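Local coordinates for SusD-like carbohydrate binding protein BF1063 (Bacteroides fragilis NCTC 9343, PDB 3I4G), which probably binds carbohydrate at the outer membrane as a SusD-like protein of glycan uptake, at residues A234-L239 and R418-V423; E289-K294 and P317-T322. All blocks are in the same frame, centred on the assembly; numbering follows the deposited sequence.

Contact 1 of 2, residues A234-L239 and R418-V423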
ATOM      1  N   ALA A 234     -18.877   7.423   4.548  1.00  9.67           N
ATOM      2  CA  ALA A 234     -19.352   7.054   5.890  1.00  9.53           C
ATOM      3  C   ALA A 234     -18.836   5.694   6.342  1.00 10.02           C
ATOM      4  O   ALA A 234     -18.481   5.510   7.503  1.00  9.63           O
ATOM      5  CB  ALA A 234     -20.877   7.074   5.938  1.00 10.93           C
ATOM      6  N   ASN A 235     -18.788   4.751   5.402  1.00  8.54           N
ATOM      7  CA  ASN A 235     -18.397   3.386   5.699  1.00  9.04           C
ATOM      8  C   ASN A 235     -16.949   3.060   5.317  1.00  8.96           C
ATOM      9  O   ASN A 235     -16.585   3.144   4.148  1.00 10.10           O
ATOM     10  CB  ASN A 235     -19.370   2.401   5.033  1.00  9.09           C
ATOM     11  CG  ASN A 235     -19.219   1.009   5.605  1.00  9.98           C
ATOM     12  OD1 ASN A 235     -18.291   0.279   5.313  1.00  8.45           O
ATOM     13  ND2 ASN A 235     -20.132   0.653   6.508  1.00 16.42           N
ATOM     14  N   TYR A 236     -16.151   2.682   6.303  1.00  8.63           N
ATOM     15  CA  TYR A 236     -14.736   2.369   6.104  1.00  7.57           C
ATOM     16  C   TYR A 236     -14.558   1.064   5.345  1.00  8.15           C
ATOM     17  O   TYR A 236     -13.819   1.021   4.371  1.00  8.84           O
ATOM     18  CB  TYR A 236     -14.043   2.260   7.460  1.00  7.87           C
ATOM     19  CG  TYR A 236     -12.543   2.039   7.479  1.00  7.96           C
ATOM     20  CD1 TYR A 236     -11.680   3.092   7.440  1.00  9.29           C
ATOM     21  CD2 TYR A 236     -12.019   0.764   7.660  1.00  7.84           C
ATOM     22  CE1 TYR A 236     -10.321   2.912   7.536  1.00  8.35           C
ATOM     23  CE2 TYR A 236     -10.664   0.544   7.765  1.00  7.80           C
ATOM     24  CZ  TYR A 236      -9.813   1.630   7.696  1.00  7.82           C
ATOM     25  OH  TYR A 236      -8.447   1.424   7.803  1.00  8.67           O
ATOM     26  N   GLN A 237     -15.218   0.002   5.793  1.00  7.99           N
ATOM     27  CA  GLN A 237     -15.053  -1.324   5.163  1.00  9.27           C
ATOM     28  C   GLN A 237     -15.356  -1.324   3.676  1.00  8.75           C
ATOM     29  O   GLN A 237     -14.665  -1.977   2.880  1.00  8.86           O
ATOM     30  CB  GLN A 237     -15.924  -2.376   5.848  1.00  8.85           C
ATOM     31  CG  GLN A 237     -15.534  -2.681   7.273  1.00  8.87           C
ATOM     32  CD  GLN A 237     -16.371  -3.776   7.839  1.00 11.30           C
ATOM     33  OE1 GLN A 237     -17.510  -3.528   8.278  1.00 11.97           O
ATOM     34  NE2 GLN A 237     -15.816  -4.979   7.915  1.00 11.42           N
ATOM     35  N   GLU A 238     -16.386  -0.575   3.301  1.00  7.67           N
ATOM     36  CA  GLU A 238     -16.875  -0.546   1.930  1.00  8.99           C
ATOM     37  C   GLU A 238     -15.957   0.150   0.966  1.00  7.93           C
ATOM     38  O   GLU A 238     -16.114  -0.016  -0.240  1.00  8.60           O
ATOM     39  CB  GLU A 238     -18.310   0.067   1.884  1.00  8.46           C
ATOM     40  CG  GLU A 238     -19.333  -0.960   2.392  1.00  9.88           C
ATOM     41  CD  GLU A 238     -20.743  -0.429   2.514  1.00 12.41           C
ATOM     42  OE1 GLU A 238     -20.987   0.738   2.217  1.00 12.75           O
ATOM     43  OE2 GLU A 238     -21.631  -1.233   2.914  1.00 18.02           O
ATOM     44  N   LEU A 239     -14.969   0.875   1.461  1.00  7.65           N
ATOM     45  CA  LEU A 239     -13.919   1.420   0.598  1.00  7.72           C
ATOM     46  C   LEU A 239     -13.131   0.344  -0.111  1.00  9.68           C
ATOM     47  O   LEU A 239     -12.550   0.625  -1.154  1.00  8.73           O
ATOM     48  CB  LEU A 239     -12.930   2.236   1.426  1.00  9.14           C
ATOM     49  CG  LEU A 239     -13.464   3.505   2.074  1.00  8.13           C
ATOM     50  CD1 LEU A 239     -12.427   4.034   3.068  1.00  8.36           C
ATOM     51  CD2 LEU A 239     -13.847   4.543   1.010  1.00 10.26           C
ATOM     52  N   ARG A 418     -11.103  10.769  11.468  1.00  9.06           N
ATOM     53  CA  ARG A 418     -11.563  10.109  12.697  1.00  9.63           C
ATOM     54  C   ARG A 418     -13.085  10.149  12.881  1.00 10.32           C
ATOM     55  O   ARG A 418     -13.685   9.261  13.502  1.00 10.52           O
ATOM     56  CB  ARG A 418     -10.897  10.728  13.917  1.00 10.02           C
ATOM     57  CG  ARG A 418      -9.413  10.405  13.999  1.00 11.01           C
ATOM     58  CD  ARG A 418      -8.693  11.143  15.091  1.00 10.93           C
ATOM     59  NE  ARG A 418      -9.115  10.767  16.432  1.00  9.96           N
ATOM     60  CZ  ARG A 418      -8.660   9.713  17.114  1.00 10.29           C
ATOM     61  NH1 ARG A 418      -7.821   8.833  16.565  1.00 12.30           N
ATOM     62  NH2 ARG A 418      -9.118   9.508  18.339  1.00 13.02           N
ATOM     63  N   GLY A 419     -13.695  11.201  12.362  1.00 10.75           N
ATOM     64  CA  GLY A 419     -15.125  11.448  12.487  1.00  8.72           C
ATOM     65  C   GLY A 419     -16.007  10.718  11.513  1.00 11.19           C
ATOM     66  O   GLY A 419     -17.216  10.835  11.578  1.00 10.51           O
ATOM     67  N   ARG A 420     -15.405   9.945  10.612  1.00 10.22           N
ATOM     68  CA  ARG A 420     -16.127   9.099   9.705  1.00  9.83           C
ATOM     69  C   ARG A 420     -17.212   8.374  10.493  1.00  8.98           C
ATOM     70  O   ARG A 420     -16.918   7.828  11.558  1.00  8.34           O
ATOM     71  CB  ARG A 420     -15.114   8.096   9.087  1.00 11.70           C
ATOM     72  CG  ARG A 420     -15.671   7.221   8.035  1.00 12.38           C
ATOM     73  CD  ARG A 420     -14.780   6.042   7.756  1.00  9.86           C
ATOM     74  NE  ARG A 420     -13.441   6.394   7.295  1.00  9.26           N
ATOM     75  CZ  ARG A 420     -13.132   6.646   6.030  1.00  8.06           C
ATOM     76  NH1 ARG A 420     -14.049   6.702   5.086  1.00  9.67           N
ATOM     77  NH2 ARG A 420     -11.871   6.912   5.709  1.00  8.80           N
ATOM     78  N   ALA A 421     -18.450   8.311  10.019  1.00  9.37           N
ATOM     79  CA  ALA A 421     -19.542   7.755  10.849  1.00  9.02           C
ATOM     80  C   ALA A 421     -19.317   6.355  11.395  1.00  9.51           C
ATOM     81  O   ALA A 421     -19.706   6.044  12.528  1.00 10.39           O
ATOM     82  CB  ALA A 421     -20.851   7.784  10.058  1.00 10.65           C
ATOM     83  N   SER A 422     -18.701   5.496  10.590  1.00  9.72           N
ATOM     84  CA  SER A 422     -18.442   4.117  10.994  1.00  8.83           C
ATOM     85  C   SER A 422     -17.261   3.983  11.955  1.00  8.77           C
ATOM     86  O   SER A 422     -16.991   2.892  12.450  1.00  9.69           O
ATOM     87  CB  SER A 422     -18.190   3.248   9.766  1.00  9.53           C
ATOM     88  OG  SER A 422     -17.083   3.731   9.002  1.00  9.28           O
ATOM     89  N   VAL A 423     -16.532   5.070  12.207  1.00  8.04           N
ATOM     90  CA  VAL A 423     -15.371   5.051  13.080  1.00  8.21           C
ATOM     91  C   VAL A 423     -15.654   5.914  14.303  1.00  9.86           C
ATOM     92  O   VAL A 423     -15.566   5.430  15.444  1.00 11.36           O
ATOM     93  CB  VAL A 423     -14.122   5.480  12.264  1.00  9.36           C
ATOM     94  CG1 VAL A 423     -12.904   5.660  13.162  1.00 11.68           C
ATOM     95  CG2 VAL A 423     -13.825   4.480  11.139  1.00  9.79           C
TER

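Contact 2 of 2, residues E289-K294 and P317-T322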
ATOM      1  N   GLU A 289      -1.552  -3.658  18.586  1.00  8.35           N
ATOM      2  CA  GLU A 289      -1.361  -2.830  19.766  1.00  8.14           C
ATOM      3  C   GLU A 289      -1.451  -1.326  19.512  1.00  8.97           C
ATOM      4  O   GLU A 289      -1.529  -0.553  20.457  1.00  9.85           O
ATOM      5  CB  GLU A 289       0.015  -3.131  20.365  1.00  9.47           C
ATOM      6  CG  GLU A 289       0.138  -4.541  20.899  1.00  9.30           C
ATOM      7  CD  GLU A 289       1.555  -5.007  21.092  1.00 10.28           C
ATOM      8  OE1 GLU A 289       2.500  -4.183  21.000  1.00 12.13           O
ATOM      9  OE2 GLU A 289       1.736  -6.216  21.304  1.00  9.13           O
ATOM     10  N   SER A 290      -1.455  -0.925  18.248  1.00  9.31           N
ATOM     11  CA  SER A 290      -1.401   0.490  17.917  1.00  8.42           C
ATOM     12  C   SER A 290      -2.760   1.199  18.044  1.00  8.90           C
ATOM     13  O   SER A 290      -2.811   2.396  18.351  1.00  9.92           O
ATOM     14  CB  SER A 290      -0.799   0.653  16.498  1.00  8.20           C
ATOM     15  OG  SER A 290      -0.498   2.030  16.289  1.00 11.52           O
ATOM     16  N   TYR A 291      -3.848   0.493  17.809  1.00  9.45           N
ATOM     17  CA  TYR A 291      -5.170   1.077  17.818  1.00  9.31           C
ATOM     18  C   TYR A 291      -5.515   1.627  19.207  1.00  8.69           C
ATOM     19  O   TYR A 291      -5.255   0.987  20.221  1.00  9.91           O
ATOM     20  CB  TYR A 291      -6.219   0.046  17.410  1.00  9.28           C
ATOM     21  CG  TYR A 291      -6.088  -0.456  16.013  1.00  8.63           C
ATOM     22  CD1 TYR A 291      -6.706   0.168  14.961  1.00  8.93           C
ATOM     23  CD2 TYR A 291      -5.351  -1.585  15.740  1.00  8.79           C
ATOM     24  CE1 TYR A 291      -6.562  -0.282  13.652  1.00  7.29           C
ATOM     25  CE2 TYR A 291      -5.209  -2.041  14.456  1.00  8.18           C
ATOM     26  CZ  TYR A 291      -5.809  -1.402  13.418  1.00  7.17           C
ATOM     27  OH  TYR A 291      -5.681  -1.863  12.111  1.00  8.81           O
ATOM     28  N   GLU A 292      -6.075   2.819  19.283  1.00  7.73           N
ATOM     29  CA  GLU A 292      -6.515   3.334  20.566  1.00  9.13           C
ATOM     30  C   GLU A 292      -7.688   2.561  21.157  1.00  8.48           C
ATOM     31  O   GLU A 292      -8.356   1.796  20.484  1.00  9.22           O
ATOM     32  CB  GLU A 292      -6.926   4.792  20.396  1.00  8.62           C
ATOM     33  CG  GLU A 292      -5.767   5.704  20.047  1.00  9.70           C
ATOM     34  CD  GLU A 292      -6.175   7.015  19.379  1.00 12.53           C
ATOM     35  OE1 GLU A 292      -7.369   7.358  19.301  1.00 14.60           O
ATOM     36  OE2 GLU A 292      -5.247   7.765  18.983  1.00 17.58           O
ATOM     37  N   PHE A 293      -7.946   2.781  22.458  1.00  9.19           N
ATOM     38  CA  PHE A 293      -9.207   2.402  23.025  1.00  9.44           C
ATOM     39  C   PHE A 293     -10.249   3.351  22.418  1.00  8.84           C
ATOM     40  O   PHE A 293      -9.933   4.406  21.859  1.00 10.72           O
ATOM     41  CB  PHE A 293      -9.195   2.531  24.555  1.00  9.59           C
ATOM     42  CG  PHE A 293      -8.374   1.476  25.248  1.00  9.11           C
ATOM     43  CD1 PHE A 293      -8.791   0.150  25.244  1.00 12.17           C
ATOM     44  CD2 PHE A 293      -7.240   1.801  25.958  1.00 12.78           C
ATOM     45  CE1 PHE A 293      -8.047  -0.813  25.915  1.00 12.11           C
ATOM     46  CE2 PHE A 293      -6.497   0.828  26.605  1.00 12.95           C
ATOM     47  CZ  PHE A 293      -6.902  -0.461  26.582  1.00 11.65           C
ATOM     48  N   LYS A 294     -11.517   3.007  22.583  1.00 10.30           N
ATOM     49  CA  LYS A 294     -12.624   3.792  22.032  1.00 12.13           C
ATOM     50  C   LYS A 294     -12.660   5.232  22.530  1.00 11.53           C
ATOM     51  O   LYS A 294     -13.146   6.109  21.805  1.00 12.17           O
ATOM     52  CB  LYS A 294     -13.951   3.109  22.369  1.00 13.61           C
ATOM     53  CG  LYS A 294     -14.193   1.913  21.541  1.00 16.34           C
ATOM     54  CD  LYS A 294     -14.919   2.212  20.286  1.00 19.41           C
ATOM     55  CE  LYS A 294     -16.408   2.434  20.525  1.00 16.48           C
ATOM     56  NZ  LYS A 294     -17.092   2.521  19.188  1.00 22.67           N
ATOM     57  N   PRO A 317     -12.838   1.136  16.074  1.00  7.71           N
ATOM     58  CA  PRO A 317     -13.541   0.228  15.180  1.00  8.81           C
ATOM     59  C   PRO A 317     -12.691  -0.235  14.014  1.00  7.47           C
ATOM     60  O   PRO A 317     -12.953  -1.327  13.484  1.00  8.51           O
ATOM     61  CB  PRO A 317     -14.754   1.060  14.695  1.00  9.61           C
ATOM     62  CG  PRO A 317     -14.979   2.021  15.779  1.00 13.28           C
ATOM     63  CD  PRO A 317     -13.612   2.366  16.303  1.00  8.84           C
ATOM     64  N   ARG A 318     -11.684   0.557  13.622  1.00  8.26           N
ATOM     65  CA  ARG A 318     -10.835   0.137  12.486  1.00  8.19           C
ATOM     66  C   ARG A 318     -10.030  -1.114  12.773  1.00  7.92           C
ATOM     67  O   ARG A 318      -9.599  -1.763  11.804  1.00  7.69           O
ATOM     68  CB  ARG A 318      -9.909   1.283  12.055  1.00  7.55           C
ATOM     69  CG  ARG A 318     -10.686   2.397  11.380  1.00  7.98           C
ATOM     70  CD  ARG A 318      -9.868   3.626  11.157  1.00  8.91           C
ATOM     71  NE  ARG A 318      -9.630   4.340  12.422  1.00  8.10           N
ATOM     72  CZ  ARG A 318      -8.979   5.488  12.525  1.00  7.71           C
ATOM     73  NH1 ARG A 318      -8.514   6.107  11.454  1.00  8.57           N
ATOM     74  NH2 ARG A 318      -8.800   6.027  13.729  1.00  8.61           N
ATOM     75  N   LEU A 319      -9.852  -1.486  14.052  1.00  6.94           N
ATOM     76  CA  LEU A 319      -9.132  -2.729  14.337  1.00  7.77           C
ATOM     77  C   LEU A 319      -9.928  -3.908  13.803  1.00  8.12           C
ATOM     78  O   LEU A 319      -9.466  -4.624  12.925  1.00  7.75           O
ATOM     79  CB  LEU A 319      -8.895  -2.840  15.833  1.00  8.58           C
ATOM     80  CG  LEU A 319      -8.013  -3.968  16.364  1.00  7.52           C
ATOM     81  CD1 LEU A 319      -7.600  -3.626  17.804  1.00  9.79           C
ATOM     82  CD2 LEU A 319      -8.692  -5.350  16.290  1.00  8.82           C
ATOM     83  N   ASP A 320     -11.171  -4.076  14.272  1.00  7.54           N
ATOM     84  CA  ASP A 320     -11.987  -5.170  13.761  1.00  7.62           C
ATOM     85  C   ASP A 320     -12.301  -4.999  12.281  1.00  8.39           C
ATOM     86  O   ASP A 320     -12.501  -6.006  11.595  1.00  9.66           O
ATOM     87  CB  ASP A 320     -13.293  -5.321  14.594  1.00  8.47           C
ATOM     88  CG  ASP A 320     -13.093  -6.048  15.910  1.00 10.69           C
ATOM     89  OD1 ASP A 320     -12.249  -6.983  15.940  1.00 10.02           O
ATOM     90  OD2 ASP A 320     -13.823  -5.714  16.894  1.00 11.87           O
ATOM     91  N   TYR A 321     -12.349  -3.779  11.754  1.00  7.36           N
ATOM     92  CA  TYR A 321     -12.571  -3.648  10.303  1.00  7.84           C
ATOM     93  C   TYR A 321     -11.390  -4.162   9.472  1.00  8.05           C
ATOM     94  O   TYR A 321     -11.563  -4.593   8.356  1.00  8.30           O
ATOM     95  CB  TYR A 321     -12.807  -2.206   9.870  1.00  8.49           C
ATOM     96  CG  TYR A 321     -14.038  -1.529  10.452  1.00  8.82           C
ATOM     97  CD1 TYR A 321     -15.159  -2.241  10.787  1.00  8.44           C
ATOM     98  CD2 TYR A 321     -14.108  -0.137  10.558  1.00  8.60           C
ATOM     99  CE1 TYR A 321     -16.306  -1.608  11.296  1.00  8.00           C
ATOM    100  CE2 TYR A 321     -15.225   0.506  11.071  1.00  8.59           C
ATOM    101  CZ  TYR A 321     -16.313  -0.236  11.438  1.00  9.06           C
ATOM    102  OH  TYR A 321     -17.467   0.361  11.951  1.00 10.23           O
ATOM    103  N   THR A 322     -10.200  -4.111  10.043  1.00  8.18           N
ATOM    104  CA  THR A 322      -8.968  -4.382   9.295  1.00  8.63           C
ATOM    105  C   THR A 322      -8.367  -5.754   9.500  1.00  8.26           C
ATOM    106  O   THR A 322      -7.839  -6.338   8.525  1.00  7.78           O
ATOM    107  CB  THR A 322      -7.947  -3.298   9.630  1.00  8.33           C
ATOM    108  OG1 THR A 322      -8.535  -2.012   9.311  1.00  8.88           O
ATOM    109  CG2 THR A 322      -6.668  -3.441   8.827  1.00  9.45           C
TER
HETATM  110  O   HOH W   1      -6.760  -0.115  10.390  1.00  9.62           O

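Contact 1 of 2, residues A234-L239 and R418-V423
Ser-422 grips the loop at Ala-234 twice with one hydroxyl: OG donates to Ala-234 O at 2.7 Å and accepts from Tyr-236 N at 3.0 Å. The first of these bonds lies in the carbonyl plane, on a lone pair. Ser-422 N donates to the same Ala-234 O at 3.1 Å, tilted 18° from that plane, so a single carbonyl oxygen takes two donors from one serine. The chi1 of 59° sets OG between the backbone N and the carbonyl carbon of Ser-422, where it faces both partners. Asn-235 OD1 accepts from Glu-238 N, an Asx motif opening the 3-10 segment 237-239.

Beside this polar knot runs the side chain of Arg-420. Its CG lies 3.3 Å from Ala-234 O, and farther out the chain crosses the Tyr-236 side chain at about a right angle. Arg-420 NE comes to the edge of the phenol ring, in plane, 3.7 Å from Tyr-236 CD1, while that carbon lies over one face of the guanidinium; the two planes stand 73° apart. Leu-239 meets the arginine tip to tip, Leu-239 CD1 3.7 Å from Arg-420 NH1.

The guanidinium is held by Glu-250 through NH1 and by Glu-447 through NH2, and Tyr-236 OH bonds to Glu-447 O. The two carboxylates probably offset this buried charge and fix the guanidinium's rotation, with the Tyr-236 ring edge over one face, while the serine ties the loops together.

Contact 2 of 2, residues E289-K294 and P317-T322
With CG anti to its own carbonyl carbon (chi1 -64°) and the ring turned to a chi2 of -89°, Tyr-291 lays one face of its phenol against Leu-319. Leu-319 answers with CG anti to the backbone N (chi1 -173°), which sets that carbon over the rim of the same face, 3.6 Å from Tyr-291 CD2. Leu-319 CA stands 3.6 Å above the ring plane, over its centre. The CB is a CH-pi partner, 3.7 Å from the ring centroid, and CD1 reaches back to Tyr-291 CG and CD2. The helix backbone joins in too: Leu-319 N is 3.5 Å from Tyr-291 CE1.

At the far end of the ring, Tyr-291 OH packs against CB and CG2 of Thr-322. A water in the plane of the ring, at its edge, joins this hydroxyl (2.7 Å) to Thr-322 OG1, to which it donates. Thr-322 OG1 in turn donates to Arg-318 O at 2.7 Å, one turn back in the helix, so the phenol oxygen is tied to the helix through water while no direct hydrogen bond links the two segments. Nearer the surface, Lys-294 crosses Pro-317 at about a right angle, with Lys-294 NZ 4.0 Å from Pro-317 CG.

This loop-on-helix packing, within the SusD family region, seats the short helix 317-322 on the loop that follows helix 285-288. Ile-446 of helix 433-447 touches both Tyr-291 and Arg-318, whose guanidinium pairs with Asp-316, Glu-443 and Glu-447; beyond Thr-322 the chain runs directly into strand 323-325.

Overall arrangement
Contact 1 joins two loops and is partly buried, with Ala-234 and Ala-421 at the surface; contact 2 sets a loop against a short helix and is mostly buried, with Lys-294 exposed. Serine hydrogen bonds carry the first, beside an arginine whose charge is paired outside it, whereas an aromatic face on leucine carries the second, whose polar link is a water. Their centres lie 13 Å apart, and they touch directly: Tyr-321 OH probably bonds to Ser-422 O, Glu-292 forms a salt bridge with Arg-418, and Gln-237 packs on Tyr-321. Both reach helix 433-447, where Glu-447 pairs with Arg-420 from contact 1 and Arg-318 from contact 2.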